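Local coordinates for protein D-alanyl-D-alanine carboxypeptidase (Streptococcus pneumoniae R6, PDB 1XP4) that probably removes the terminal D-alanine from peptidoglycan precursor peptides as a serine-type D-Ala-D-Ala carboxypeptidase, at residues V20-E30 with D353-T363; T64-Y73 with S107-K115. All coordinates share one frame; numbering follows the deposited sequence.

Interaction 1. Residues V20-E30 with D353-T363; sequences VEANTGKILYE and DKDLIGQGYIT
K26 and Y361 form a single antiparallel bridge as a non-hydrogen-bonded pair, their CA atoms 4.3 Å apart, flanked by I362 N to G25 O at 2.9 Å and I27 N to G360 O at 2.6 Å. The K26 side chain then runs obliquely over one face of the Y361 ring: K26 CA makes a CH-pi contact 3.9 Å from the ring centroid, and K26 CB sits over CE2 and CZ. With CG anti to the backbone N (chi1 176°), the aliphatic chain continues past the phenol until a bend at chi4 brings NZ to D353. K26 NZ meets the syn lone pair of D353 OD2 at 2.6 Å in a salt bridge, while Y361 OH donates to the anti lone pair of the same oxygen, so lysine and tyrosine share one acceptor. The carboxylate is also tied to its own loop, as OD1 closes an Asx turn with D355 N. K26 NZ also donates to D355 O at 3.1 Å, from above the carbonyl plane. A water accepts from K26 NZ and I357 N and donates to I27 O and G360 O. Strand 26-31 is an edge of the five-stranded antiparallel sheet of the peptidase domain, and loop 353-363 of the C-terminal domain docks against it, with a type II' turn from I357 to G360. I27 CG1 packs on I362 CG2, which also meets V20 CG1 tip to tip at 3.8 Å. I357 lies against the I27 carbonyl, with CD1 reaching L28 O. Beyond the bridge, Y171 and R178 of helix 170-183 back I362, and R318 pairs with the carboxylate of D355.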
ATOM      1  N   VAL A  20      -4.600  -3.429   7.933  1.00 13.08           N
ATOM      2  CA  VAL A  20      -5.744  -2.596   7.560  1.00 15.55           C
ATOM      3  C   VAL A  20      -6.471  -3.105   6.328  1.00 16.15           C
ATOM      4  O   VAL A  20      -5.876  -3.760   5.474  1.00 16.35           O
ATOM      5  CB  VAL A  20      -5.333  -1.129   7.292  1.00 12.75           C
ATOM      6  CG1 VAL A  20      -4.783  -0.523   8.553  1.00 15.82           C
ATOM      7  CG2 VAL A  20      -4.313  -1.059   6.169  1.00 11.43           C
ATOM      8  N   GLU A  21      -7.766  -2.816   6.253  1.00 15.97           N
ATOM      9  CA  GLU A  21      -8.549  -3.220   5.097  1.00 16.09           C
ATOM     10  C   GLU A  21      -8.205  -2.146   4.082  1.00 14.02           C
ATOM     11  O   GLU A  21      -8.497  -0.975   4.289  1.00 15.23           O
ATOM     12  CB  GLU A  21     -10.035  -3.214   5.435  1.00 15.84           C
ATOM     13  CG  GLU A  21     -10.927  -3.778   4.351  1.00 18.24           C
ATOM     14  CD  GLU A  21     -11.214  -2.777   3.261  1.00 22.59           C
ATOM     15  OE1 GLU A  21     -11.658  -1.654   3.596  1.00 22.48           O
ATOM     16  OE2 GLU A  21     -11.005  -3.112   2.073  1.00 26.75           O
ATOM     17  N   ALA A  22      -7.554  -2.549   2.999  1.00 13.35           N
ATOM     18  CA  ALA A  22      -7.100  -1.618   1.969  1.00 12.93           C
ATOM     19  C   ALA A  22      -8.042  -0.485   1.610  1.00 13.74           C
ATOM     20  O   ALA A  22      -7.703   0.691   1.779  1.00 15.57           O
ATOM     21  CB  ALA A  22      -6.728  -2.376   0.710  1.00 10.07           C
ATOM     22  N   ASN A  23      -9.230  -0.831   1.130  1.00 11.99           N
ATOM     23  CA  ASN A  23     -10.162   0.180   0.697  1.00 12.82           C
ATOM     24  C   ASN A  23     -10.535   1.277   1.688  1.00 14.94           C
ATOM     25  O   ASN A  23     -10.453   2.464   1.350  1.00 13.84           O
ATOM     26  CB  ASN A  23     -11.421  -0.474   0.156  1.00 16.75           C
ATOM     27  CG  ASN A  23     -12.222   0.472  -0.696  1.00 20.59           C
ATOM     28  OD1 ASN A  23     -11.654   1.352  -1.343  1.00 24.72           O
ATOM     29  ND2 ASN A  23     -13.538   0.299  -0.719  1.00 20.78           N
ATOM     30  N   THR A  24     -10.940   0.915   2.902  1.00 13.63           N
ATOM     31  CA  THR A  24     -11.334   1.942   3.863  1.00 13.27           C
ATOM     32  C   THR A  24     -10.227   2.389   4.805  1.00 14.40           C
ATOM     33  O   THR A  24     -10.368   3.395   5.495  1.00 16.91           O
ATOM     34  CB  THR A  24     -12.532   1.488   4.710  1.00 13.07           C
ATOM     35  OG1 THR A  24     -12.141   0.398   5.555  1.00 12.58           O
ATOM     36  CG2 THR A  24     -13.675   1.047   3.806  1.00 11.27           C
ATOM     37  N   GLY A  25      -9.122   1.652   4.828  1.00 15.11           N
ATOM     38  CA  GLY A  25      -8.026   2.012   5.706  1.00 14.07           C
ATOM     39  C   GLY A  25      -8.357   1.749   7.163  1.00 14.22           C
ATOM     40  O   GLY A  25      -7.685   2.258   8.068  1.00 15.67           O
ATOM     41  N   LYS A  26      -9.398   0.954   7.392  1.00 11.04           N
ATOM     42  CA  LYS A  26      -9.812   0.623   8.743  1.00 10.00           C
ATOM     43  C   LYS A  26      -8.773  -0.284   9.382  1.00 11.64           C
ATOM     44  O   LYS A  26      -8.283  -1.226   8.760  1.00 15.13           O
ATOM     45  CB  LYS A  26     -11.166  -0.078   8.734  1.00  6.27           C
ATOM     46  CG  LYS A  26     -11.592  -0.523  10.110  1.00  6.17           C
ATOM     47  CD  LYS A  26     -12.844  -1.381  10.082  1.00  3.81           C
ATOM     48  CE  LYS A  26     -13.135  -1.966  11.470  1.00  1.81           C
ATOM     49  NZ  LYS A  26     -13.373  -0.912  12.521  1.00  2.60           N
ATOM     50  N   ILE A  27      -8.439   0.001  10.632  1.00 13.18           N
ATOM     51  CA  ILE A  27      -7.446  -0.790  11.348  1.00 15.00           C
ATOM     52  C   ILE A  27      -8.055  -2.060  11.951  1.00 16.23           C
ATOM     53  O   ILE A  27      -9.029  -2.004  12.701  1.00 17.51           O
ATOM     54  CB  ILE A  27      -6.783   0.061  12.451  1.00 13.79           C
ATOM     55  CG1 ILE A  27      -6.060   1.247  11.802  1.00 12.63           C
ATOM     56  CG2 ILE A  27      -5.841  -0.794  13.278  1.00  8.90           C
ATOM     57  CD1 ILE A  27      -5.533   2.277  12.776  1.00 12.58           C
ATOM     58  N   LEU A  28      -7.470  -3.206  11.616  1.00 16.64           N
ATOM     59  CA  LEU A  28      -7.967  -4.485  12.108  1.00 17.65           C
ATOM     60  C   LEU A  28      -7.112  -5.065  13.239  1.00 18.50           C
ATOM     61  O   LEU A  28      -7.603  -5.814  14.088  1.00 21.12           O
ATOM     62  CB  LEU A  28      -8.037  -5.480  10.950  1.00 17.83           C
ATOM     63  CG  LEU A  28      -8.831  -5.017   9.729  1.00 18.77           C
ATOM     64  CD1 LEU A  28      -8.745  -6.074   8.640  1.00 17.40           C
ATOM     65  CD2 LEU A  28     -10.281  -4.757  10.123  1.00 17.93           C
ATOM     66  N   TYR A  29      -5.829  -4.725  13.238  1.00 16.09           N
ATOM     67  CA  TYR A  29      -4.910  -5.202  14.255  1.00 14.46           C
ATOM     68  C   TYR A  29      -3.707  -4.282  14.369  1.00 18.37           C
ATOM     69  O   TYR A  29      -3.226  -3.728  13.377  1.00 18.48           O
ATOM     70  CB  TYR A  29      -4.403  -6.600  13.929  1.00 13.15           C
ATOM     71  CG  TYR A  29      -3.425  -7.098  14.964  1.00 10.06           C
ATOM     72  CD1 TYR A  29      -3.875  -7.646  16.157  1.00 10.67           C
ATOM     73  CD2 TYR A  29      -2.056  -6.931  14.796  1.00  8.53           C
ATOM     74  CE1 TYR A  29      -2.993  -8.009  17.160  1.00 10.85           C
ATOM     75  CE2 TYR A  29      -1.165  -7.290  15.796  1.00  9.92           C
ATOM     76  CZ  TYR A  29      -1.644  -7.828  16.974  1.00 10.02           C
ATOM     77  OH  TYR A  29      -0.786  -8.189  17.979  1.00 13.60           O
ATOM     78  N   GLU A  30      -3.194  -4.146  15.581  1.00 19.59           N
ATOM     79  CA  GLU A  30      -2.054  -3.282  15.784  1.00 21.00           C
ATOM     80  C   GLU A  30      -1.255  -3.677  17.015  1.00 21.70           C
ATOM     81  O   GLU A  30      -1.792  -4.269  17.952  1.00 21.64           O
ATOM     82  CB  GLU A  30      -2.547  -1.829  15.870  1.00 21.49           C
ATOM     83  CG  GLU A  30      -2.166  -1.047  17.114  1.00 23.57           C
ATOM     84  CD  GLU A  30      -2.810  -1.567  18.381  1.00 25.60           C
ATOM     85  OE1 GLU A  30      -4.041  -1.778  18.377  1.00 31.08           O
ATOM     86  OE2 GLU A  30      -2.088  -1.755  19.385  1.00 24.64           O
ATOM     87  N   ASP A 353     -18.863   3.781  12.070  1.00 19.78           N
ATOM     88  CA  ASP A 353     -18.112   2.759  12.773  1.00 21.35           C
ATOM     89  C   ASP A 353     -17.920   3.119  14.250  1.00 22.76           C
ATOM     90  O   ASP A 353     -17.427   4.197  14.577  1.00 24.93           O
ATOM     91  CB  ASP A 353     -16.757   2.602  12.080  1.00 22.13           C
ATOM     92  CG  ASP A 353     -16.009   1.365  12.512  1.00 23.50           C
ATOM     93  OD1 ASP A 353     -16.295   0.836  13.606  1.00 24.48           O
ATOM     94  OD2 ASP A 353     -15.115   0.930  11.756  1.00 23.10           O
ATOM     95  N   LYS A 354     -18.314   2.205  15.133  1.00 22.31           N
ATOM     96  CA  LYS A 354     -18.181   2.391  16.578  1.00 19.19           C
ATOM     97  C   LYS A 354     -17.295   1.284  17.163  1.00 19.40           C
ATOM     98  O   LYS A 354     -17.228   1.094  18.376  1.00 20.39           O
ATOM     99  CB  LYS A 354     -19.559   2.339  17.241  1.00 16.00           C
ATOM    100  CG  LYS A 354     -20.549   3.344  16.683  1.00 17.06           C
ATOM    101  CD  LYS A 354     -21.911   3.226  17.357  1.00 18.14           C
ATOM    102  CE  LYS A 354     -22.929   4.164  16.707  1.00 19.27           C
ATOM    103  NZ  LYS A 354     -24.295   4.067  17.305  1.00 17.44           N
ATOM    104  N   ASP A 355     -16.611   0.564  16.280  1.00 18.84           N
ATOM    105  CA  ASP A 355     -15.744  -0.541  16.667  1.00 18.54           C
ATOM    106  C   ASP A 355     -14.295  -0.223  16.258  1.00 18.68           C
ATOM    107  O   ASP A 355     -13.626  -1.022  15.601  1.00 20.06           O
ATOM    108  CB  ASP A 355     -16.235  -1.805  15.957  1.00 18.46           C
ATOM    109  CG  ASP A 355     -15.687  -3.071  16.561  1.00 16.94           C
ATOM    110  OD1 ASP A 355     -14.680  -2.988  17.285  1.00 14.17           O
ATOM    111  OD2 ASP A 355     -16.260  -4.149  16.296  1.00 20.40           O
ATOM    112  N   LEU A 356     -13.818   0.946  16.666  1.00 17.07           N
ATOM    113  CA  LEU A 356     -12.478   1.400  16.322  1.00 16.44           C
ATOM    114  C   LEU A 356     -11.349   0.672  17.024  1.00 17.73           C
ATOM    115  O   LEU A 356     -11.302   0.607  18.248  1.00 21.12           O
ATOM    116  CB  LEU A 356     -12.358   2.893  16.599  1.00 13.27           C
ATOM    117  CG  LEU A 356     -13.518   3.699  16.011  1.00 14.59           C
ATOM    118  CD1 LEU A 356     -13.305   5.165  16.295  1.00 12.32           C
ATOM    119  CD2 LEU A 356     -13.636   3.437  14.508  1.00 12.94           C
ATOM    120  N   ILE A 357     -10.429   0.138  16.230  1.00 16.48           N
ATOM    121  CA  ILE A 357      -9.277  -0.581  16.747  1.00 14.51           C
ATOM    122  C   ILE A 357      -8.082   0.355  16.609  1.00 14.24           C
ATOM    123  O   ILE A 357      -7.842   0.900  15.534  1.00 14.13           O
ATOM    124  CB  ILE A 357      -9.049  -1.864  15.925  1.00 16.76           C
ATOM    125  CG1 ILE A 357     -10.321  -2.710  15.979  1.00 15.56           C
ATOM    126  CG2 ILE A 357      -7.841  -2.644  16.450  1.00 11.68           C
ATOM    127  CD1 ILE A 357     -10.316  -3.856  15.043  1.00 16.90           C
ATOM    128  N   GLY A 358      -7.336   0.546  17.690  1.00 13.19           N
ATOM    129  CA  GLY A 358      -6.198   1.448  17.639  1.00 13.70           C
ATOM    130  C   GLY A 358      -6.713   2.855  17.415  1.00 13.78           C
ATOM    131  O   GLY A 358      -7.544   3.338  18.179  1.00 14.68           O
ATOM    132  N   GLN A 359      -6.234   3.522  16.373  1.00 14.75           N
ATOM    133  CA  GLN A 359      -6.705   4.871  16.071  1.00 16.19           C
ATOM    134  C   GLN A 359      -7.924   4.750  15.154  1.00 16.08           C
ATOM    135  O   GLN A 359      -8.427   5.741  14.630  1.00 13.97           O
ATOM    136  CB  GLN A 359      -5.605   5.681  15.385  1.00 14.91           C
ATOM    137  CG  GLN A 359      -4.265   5.551  16.072  1.00 19.09           C
ATOM    138  CD  GLN A 359      -3.268   6.585  15.610  1.00 21.90           C
ATOM    139  OE1 GLN A 359      -3.369   7.758  15.966  1.00 23.01           O
ATOM    140  NE2 GLN A 359      -2.297   6.160  14.807  1.00 22.52           N
ATOM    141  N   GLY A 360      -8.384   3.513  14.971  1.00 18.21           N
ATOM    142  CA  GLY A 360      -9.544   3.243  14.139  1.00 18.08           C
ATOM    143  C   GLY A 360      -9.236   3.115  12.660  1.00 19.34           C
ATOM    144  O   GLY A 360      -9.337   2.030  12.080  1.00 17.48           O
ATOM    145  N   TYR A 361      -8.859   4.237  12.052  1.00 18.72           N
ATOM    146  CA  TYR A 361      -8.545   4.289  10.633  1.00 17.86           C
ATOM    147  C   TYR A 361      -7.218   4.999  10.373  1.00 20.53           C
ATOM    148  O   TYR A 361      -6.816   5.874  11.141  1.00 23.29           O
ATOM    149  CB  TYR A 361      -9.663   5.022   9.888  1.00 16.13           C
ATOM    150  CG  TYR A 361     -10.966   4.264   9.808  1.00 14.05           C
ATOM    151  CD1 TYR A 361     -11.753   4.059  10.938  1.00 13.08           C
ATOM    152  CD2 TYR A 361     -11.391   3.715   8.600  1.00 13.88           C
ATOM    153  CE1 TYR A 361     -12.932   3.318  10.867  1.00 17.58           C
ATOM    154  CE2 TYR A 361     -12.559   2.978   8.514  1.00 17.24           C
ATOM    155  CZ  TYR A 361     -13.326   2.777   9.647  1.00 18.74           C
ATOM    156  OH  TYR A 361     -14.468   2.016   9.555  1.00 18.35           O
ATOM    157  N   ILE A 362      -6.538   4.619   9.290  1.00 20.57           N
ATOM    158  CA  ILE A 362      -5.273   5.257   8.928  1.00 19.79           C
ATOM    159  C   ILE A 362      -5.553   6.459   8.026  1.00 20.31           C
ATOM    160  O   ILE A 362      -4.654   6.999   7.385  1.00 21.94           O
ATOM    161  CB  ILE A 362      -4.322   4.293   8.172  1.00 19.51           C
ATOM    162  CG1 ILE A 362      -4.999   3.769   6.903  1.00 16.73           C
ATOM    163  CG2 ILE A 362      -3.899   3.158   9.088  1.00 16.70           C
ATOM    164  CD1 ILE A 362      -4.034   3.125   5.921  1.00 14.45           C
ATOM    165  N   THR A 363      -6.815   6.861   7.976  1.00 22.42           N
ATOM    166  CA  THR A 363      -7.250   7.995   7.173  1.00 25.37           C
ATOM    167  C   THR A 363      -8.278   8.768   7.997  1.00 27.15           C
ATOM    168  O   THR A 363      -9.011   8.175   8.783  1.00 29.64           O
ATOM    169  CB  THR A 363      -7.879   7.512   5.836  1.00 24.29           C
ATOM    170  OG1 THR A 363      -8.350   8.634   5.087  1.00 26.30           O
ATOM    171  CG2 THR A 363      -9.030   6.567   6.091  1.00 24.52           C
TER
HETATM  172  O   HOH W   1     -10.721  -0.066  13.279  1.00  1.84           O

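Interaction 2. Residues T64-Y73 with S107-K115; sequences TPVDISDYPY and SAAIALAEK
S69 OG donates to E114 OE1 at 2.7 Å, arriving on the syn side and 16° out of the carboxylate plane. S69 is the N-cap residue of helix 70-74, but its hydroxyl makes this bond instead of capping. OG sits between its backbone N and carbonyl carbon (chi1 62°), and E114, extended beyond CG, stretches out from helix 106-117 to meet it. One water lies among S69 N, D67 O and E114 OE1, accepting from the amide; a second lies between D67 O and A111 O, 2.8 Å from the latter. A third accepts from both D67 N and K115 NZ, so the lysine meets the strand end through solvent. K115 bends at chi2, laying CG and CD obliquely along the V66 methyls, with CB 3.9 Å from V66 CG1 and CE near T64 CG2. A111 CB touches both V66 CG1 (4.3 Å) and I68 CG1 (4.2 Å). I110 CG2 packs on P72 CG, and the I110 and Y71 side chains cross at about a right angle, CD1 lying near CZ and OH of Y71; the I110 side chain is about 8 Å from that of K44, the predicted proton acceptor. The Y71 hydroxyl is engaged by E120. The contact joins strand 65-67 and helix 70-74 to a helix that starts just after S104, a predicted active-site serine consistent with the second SxxK-family motif. The helix segment crosses strand 65-67 at 102°, their axes 8.3 Å apart. Strand 65-67 pairs with strand 90-92, L96 of helix 93-103 touches both V66 and A111, and helix 120-133 backs A113 through F123.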
ATOM      1  N   THR A  64      11.625   3.565 -21.403  1.00 19.79           N
ATOM      2  CA  THR A  64      12.681   4.568 -21.358  1.00 19.68           C
ATOM      3  C   THR A  64      14.003   3.999 -20.841  1.00 19.50           C
ATOM      4  O   THR A  64      14.065   3.420 -19.756  1.00 17.62           O
ATOM      5  CB  THR A  64      12.291   5.766 -20.444  1.00 22.13           C
ATOM      6  OG1 THR A  64      11.095   6.388 -20.938  1.00 23.34           O
ATOM      7  CG2 THR A  64      13.421   6.798 -20.398  1.00 19.74           C
ATOM      8  N   PRO A  65      15.076   4.138 -21.633  1.00 20.26           N
ATOM      9  CA  PRO A  65      16.412   3.655 -21.262  1.00 20.28           C
ATOM     10  C   PRO A  65      16.945   4.479 -20.089  1.00 18.61           C
ATOM     11  O   PRO A  65      16.848   5.710 -20.095  1.00 20.40           O
ATOM     12  CB  PRO A  65      17.225   3.891 -22.531  1.00 19.21           C
ATOM     13  CG  PRO A  65      16.214   3.708 -23.605  1.00 21.31           C
ATOM     14  CD  PRO A  65      15.022   4.461 -23.068  1.00 20.43           C
ATOM     15  N   VAL A  66      17.501   3.806 -19.087  1.00 16.23           N
ATOM     16  CA  VAL A  66      18.042   4.497 -17.920  1.00 14.96           C
ATOM     17  C   VAL A  66      19.501   4.117 -17.698  1.00 14.45           C
ATOM     18  O   VAL A  66      19.823   2.940 -17.528  1.00 12.91           O
ATOM     19  CB  VAL A  66      17.247   4.161 -16.629  1.00 14.57           C
ATOM     20  CG1 VAL A  66      17.834   4.909 -15.447  1.00 13.09           C
ATOM     21  CG2 VAL A  66      15.790   4.545 -16.791  1.00 17.31           C
ATOM     22  N   ASP A  67      20.372   5.125 -17.710  1.00 13.22           N
ATOM     23  CA  ASP A  67      21.807   4.931 -17.495  1.00 12.37           C
ATOM     24  C   ASP A  67      22.057   4.549 -16.046  1.00 11.39           C
ATOM     25  O   ASP A  67      21.298   4.910 -15.151  1.00 10.77           O
ATOM     26  CB  ASP A  67      22.576   6.219 -17.829  1.00 13.64           C
ATOM     27  CG  ASP A  67      24.041   6.167 -17.409  1.00 15.20           C
ATOM     28  OD1 ASP A  67      24.823   5.382 -17.990  1.00 16.36           O
ATOM     29  OD2 ASP A  67      24.412   6.925 -16.491  1.00 18.14           O
ATOM     30  N   ILE A  68      23.138   3.824 -15.819  1.00 12.39           N
ATOM     31  CA  ILE A  68      23.484   3.389 -14.483  1.00 12.29           C
ATOM     32  C   ILE A  68      24.868   3.917 -14.115  1.00 11.26           C
ATOM     33  O   ILE A  68      25.877   3.313 -14.433  1.00 14.29           O
ATOM     34  CB  ILE A  68      23.372   1.855 -14.431  1.00 10.00           C
ATOM     35  CG1 ILE A  68      21.892   1.499 -14.603  1.00 11.36           C
ATOM     36  CG2 ILE A  68      23.905   1.307 -13.124  1.00 11.06           C
ATOM     37  CD1 ILE A  68      21.601   0.046 -14.730  1.00 17.34           C
ATOM     38  N   SER A  69      24.891   5.065 -13.444  1.00 12.58           N
ATOM     39  CA  SER A  69      26.136   5.732 -13.054  1.00 15.03           C
ATOM     40  C   SER A  69      27.064   4.953 -12.130  1.00 14.03           C
ATOM     41  O   SER A  69      26.698   3.912 -11.588  1.00 12.64           O
ATOM     42  CB  SER A  69      25.836   7.101 -12.427  1.00 13.38           C
ATOM     43  OG  SER A  69      25.058   6.972 -11.254  1.00 11.29           O
ATOM     44  N   ASP A  70      28.270   5.489 -11.962  1.00 13.46           N
ATOM     45  CA  ASP A  70      29.298   4.876 -11.128  1.00 15.37           C
ATOM     46  C   ASP A  70      28.802   4.397  -9.759  1.00 16.12           C
ATOM     47  O   ASP A  70      28.967   3.227  -9.401  1.00 15.41           O
ATOM     48  CB  ASP A  70      30.456   5.855 -10.923  1.00 17.00           C
ATOM     49  CG  ASP A  70      31.044   6.358 -12.233  1.00 21.12           C
ATOM     50  OD1 ASP A  70      30.973   5.628 -13.252  1.00 17.67           O
ATOM     51  OD2 ASP A  70      31.596   7.485 -12.227  1.00 21.49           O
ATOM     52  N   TYR A  71      28.207   5.309  -8.997  1.00 15.82           N
ATOM     53  CA  TYR A  71      27.690   5.006  -7.668  1.00 15.65           C
ATOM     54  C   TYR A  71      26.779   3.774  -7.627  1.00 15.62           C
ATOM     55  O   TYR A  71      27.044   2.831  -6.883  1.00 15.28           O
ATOM     56  CB  TYR A  71      26.979   6.250  -7.111  1.00 17.31           C
ATOM     57  CG  TYR A  71      25.984   6.027  -5.987  1.00 19.48           C
ATOM     58  CD1 TYR A  71      26.266   5.171  -4.921  1.00 18.69           C
ATOM     59  CD2 TYR A  71      24.772   6.724  -5.968  1.00 21.04           C
ATOM     60  CE1 TYR A  71      25.365   5.015  -3.862  1.00 21.09           C
ATOM     61  CE2 TYR A  71      23.865   6.579  -4.917  1.00 21.49           C
ATOM     62  CZ  TYR A  71      24.164   5.723  -3.866  1.00 23.33           C
ATOM     63  OH  TYR A  71      23.257   5.575  -2.832  1.00 22.10           O
ATOM     64  N   PRO A  72      25.704   3.757  -8.432  1.00 13.63           N
ATOM     65  CA  PRO A  72      24.823   2.589  -8.403  1.00 11.74           C
ATOM     66  C   PRO A  72      25.495   1.375  -9.017  1.00 12.16           C
ATOM     67  O   PRO A  72      25.272   0.248  -8.594  1.00 12.11           O
ATOM     68  CB  PRO A  72      23.617   3.039  -9.224  1.00 10.09           C
ATOM     69  CG  PRO A  72      23.649   4.521  -9.102  1.00 13.75           C
ATOM     70  CD  PRO A  72      25.105   4.826  -9.243  1.00 13.67           C
ATOM     71  N   TYR A  73      26.323   1.606 -10.022  1.00 13.25           N
ATOM     72  CA  TYR A  73      26.983   0.506 -10.691  1.00 16.03           C
ATOM     73  C   TYR A  73      28.006  -0.198  -9.814  1.00 18.95           C
ATOM     74  O   TYR A  73      28.038  -1.428  -9.754  1.00 21.59           O
ATOM     75  CB  TYR A  73      27.637   1.000 -11.978  1.00 16.12           C
ATOM     76  CG  TYR A  73      28.497  -0.035 -12.655  1.00 16.18           C
ATOM     77  CD1 TYR A  73      27.960  -1.255 -13.084  1.00 15.17           C
ATOM     78  CD2 TYR A  73      29.857   0.191 -12.845  1.00 14.05           C
ATOM     79  CE1 TYR A  73      28.761  -2.221 -13.680  1.00 15.97           C
ATOM     80  CE2 TYR A  73      30.667  -0.764 -13.439  1.00 17.80           C
ATOM     81  CZ  TYR A  73      30.119  -1.967 -13.852  1.00 18.33           C
ATOM     82  OH  TYR A  73      30.945  -2.907 -14.423  1.00 20.92           O
ATOM     83  N   SER A 107      20.542  -0.931  -6.784  1.00 11.58           N
ATOM     84  CA  SER A 107      20.999  -0.138  -7.914  1.00 11.94           C
ATOM     85  C   SER A 107      19.842   0.149  -8.851  1.00 12.26           C
ATOM     86  O   SER A 107      19.868   1.121  -9.600  1.00 12.65           O
ATOM     87  CB  SER A 107      22.121  -0.848  -8.648  1.00 14.74           C
ATOM     88  OG  SER A 107      23.308  -0.758  -7.878  1.00 22.37           O
ATOM     89  N   ALA A 108      18.819  -0.696  -8.806  1.00 12.30           N
ATOM     90  CA  ALA A 108      17.632  -0.471  -9.618  1.00 14.33           C
ATOM     91  C   ALA A 108      16.931   0.772  -9.041  1.00 14.61           C
ATOM     92  O   ALA A 108      16.562   1.692  -9.771  1.00 14.88           O
ATOM     93  CB  ALA A 108      16.703  -1.676  -9.540  1.00 12.42           C
ATOM     94  N   ALA A 109      16.769   0.793  -7.720  1.00 12.21           N
ATOM     95  CA  ALA A 109      16.125   1.912  -7.043  1.00 12.73           C
ATOM     96  C   ALA A 109      16.874   3.215  -7.289  1.00 13.09           C
ATOM     97  O   ALA A 109      16.294   4.196  -7.763  1.00 14.48           O
ATOM     98  CB  ALA A 109      16.038   1.646  -5.538  1.00 10.81           C
ATOM     99  N   ILE A 110      18.162   3.220  -6.962  1.00 10.62           N
ATOM    100  CA  ILE A 110      18.981   4.406  -7.138  1.00  9.87           C
ATOM    101  C   ILE A 110      18.902   4.911  -8.570  1.00 11.87           C
ATOM    102  O   ILE A 110      18.615   6.088  -8.809  1.00 11.30           O
ATOM    103  CB  ILE A 110      20.453   4.126  -6.780  1.00 10.01           C
ATOM    104  CG1 ILE A 110      20.552   3.681  -5.318  1.00  9.02           C
ATOM    105  CG2 ILE A 110      21.292   5.371  -7.011  1.00  6.04           C
ATOM    106  CD1 ILE A 110      21.954   3.333  -4.869  1.00  7.90           C
ATOM    107  N   ALA A 111      19.146   4.021  -9.523  1.00 12.97           N
ATOM    108  CA  ALA A 111      19.089   4.399 -10.929  1.00 14.28           C
ATOM    109  C   ALA A 111      17.787   5.144 -11.263  1.00 14.94           C
ATOM    110  O   ALA A 111      17.816   6.229 -11.852  1.00 16.82           O
ATOM    111  CB  ALA A 111      19.233   3.159 -11.807  1.00 15.01           C
ATOM    112  N   LEU A 112      16.649   4.565 -10.891  1.00 14.22           N
ATOM    113  CA  LEU A 112      15.359   5.193 -11.159  1.00 15.31           C
ATOM    114  C   LEU A 112      15.283   6.596 -10.546  1.00 17.16           C
ATOM    115  O   LEU A 112      14.766   7.536 -11.163  1.00 16.32           O
ATOM    116  CB  LEU A 112      14.234   4.323 -10.597  1.00 13.37           C
ATOM    117  CG  LEU A 112      13.915   3.042 -11.373  1.00 14.09           C
ATOM    118  CD1 LEU A 112      13.008   2.134 -10.550  1.00 10.18           C
ATOM    119  CD2 LEU A 112      13.269   3.408 -12.700  1.00 11.54           C
ATOM    120  N   ALA A 113      15.808   6.723  -9.328  1.00 16.29           N
ATOM    121  CA  ALA A 113      15.801   7.986  -8.604  1.00 15.15           C
ATOM    122  C   ALA A 113      16.599   9.076  -9.320  1.00 13.93           C
ATOM    123  O   ALA A 113      16.127  10.208  -9.453  1.00 11.77           O
ATOM    124  CB  ALA A 113      16.344   7.776  -7.190  1.00 13.82           C
ATOM    125  N   GLU A 114      17.806   8.740  -9.769  1.00 13.05           N
ATOM    126  CA  GLU A 114      18.646   9.707 -10.471  1.00 12.94           C
ATOM    127  C   GLU A 114      17.979  10.096 -11.779  1.00 13.72           C
ATOM    128  O   GLU A 114      18.083  11.235 -12.229  1.00 14.12           O
ATOM    129  CB  GLU A 114      20.022   9.124 -10.772  1.00 11.61           C
ATOM    130  CG  GLU A 114      20.834   8.777  -9.552  1.00 13.32           C
ATOM    131  CD  GLU A 114      22.295   8.571  -9.891  1.00 16.54           C
ATOM    132  OE1 GLU A 114      22.578   8.018 -10.979  1.00 16.09           O
ATOM    133  OE2 GLU A 114      23.157   8.958  -9.072  1.00 17.98           O
ATOM    134  N   LYS A 115      17.292   9.139 -12.389  1.00 12.49           N
ATOM    135  CA  LYS A 115      16.596   9.385 -13.636  1.00 12.13           C
ATOM    136  C   LYS A 115      15.449  10.366 -13.434  1.00 14.49           C
ATOM    137  O   LYS A 115      15.200  11.220 -14.286  1.00 16.63           O
ATOM    138  CB  LYS A 115      16.033   8.081 -14.189  1.00 13.30           C
ATOM    139  CG  LYS A 115      15.343   8.220 -15.534  1.00 10.72           C
ATOM    140  CD  LYS A 115      16.340   8.656 -16.596  1.00 11.67           C
ATOM    141  CE  LYS A 115      15.763   8.534 -17.993  1.00 11.36           C
ATOM    142  NZ  LYS A 115      16.710   9.039 -19.019  1.00  9.67           N
TER
HETATM  143  O   HOH W   2      22.111   5.505 -12.243  1.00 11.73           O
HETATM  144  O   HOH W   3      19.849   6.915 -13.678  1.00 18.30           O
HETATM  145  O   HOH W   4      19.534   8.094 -18.030  1.00 19.54           O

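Overall arrangement
The two contacts lie on opposite sides of the chain's centre, their centres 38 Å apart and their nearest atoms about 23 Å apart, and they have no secondary-structure element in common. Interaction 1 links sequence-distant parts, an edge strand of the peptidase domain and a loop of the C-terminal domain, and so closes a chain loop inside which interaction 2 is nested. Both are partly buried. Backbone bonds and a salt bridge carry interaction 1, away from the predicted active site. Interaction 2 stays within the peptidase domain, joining strand 65-67 and the first turn of helix 70-74 to helix 106-117 by side chains and waters; its I110 end lies near the predicted catalytic residues without touching them.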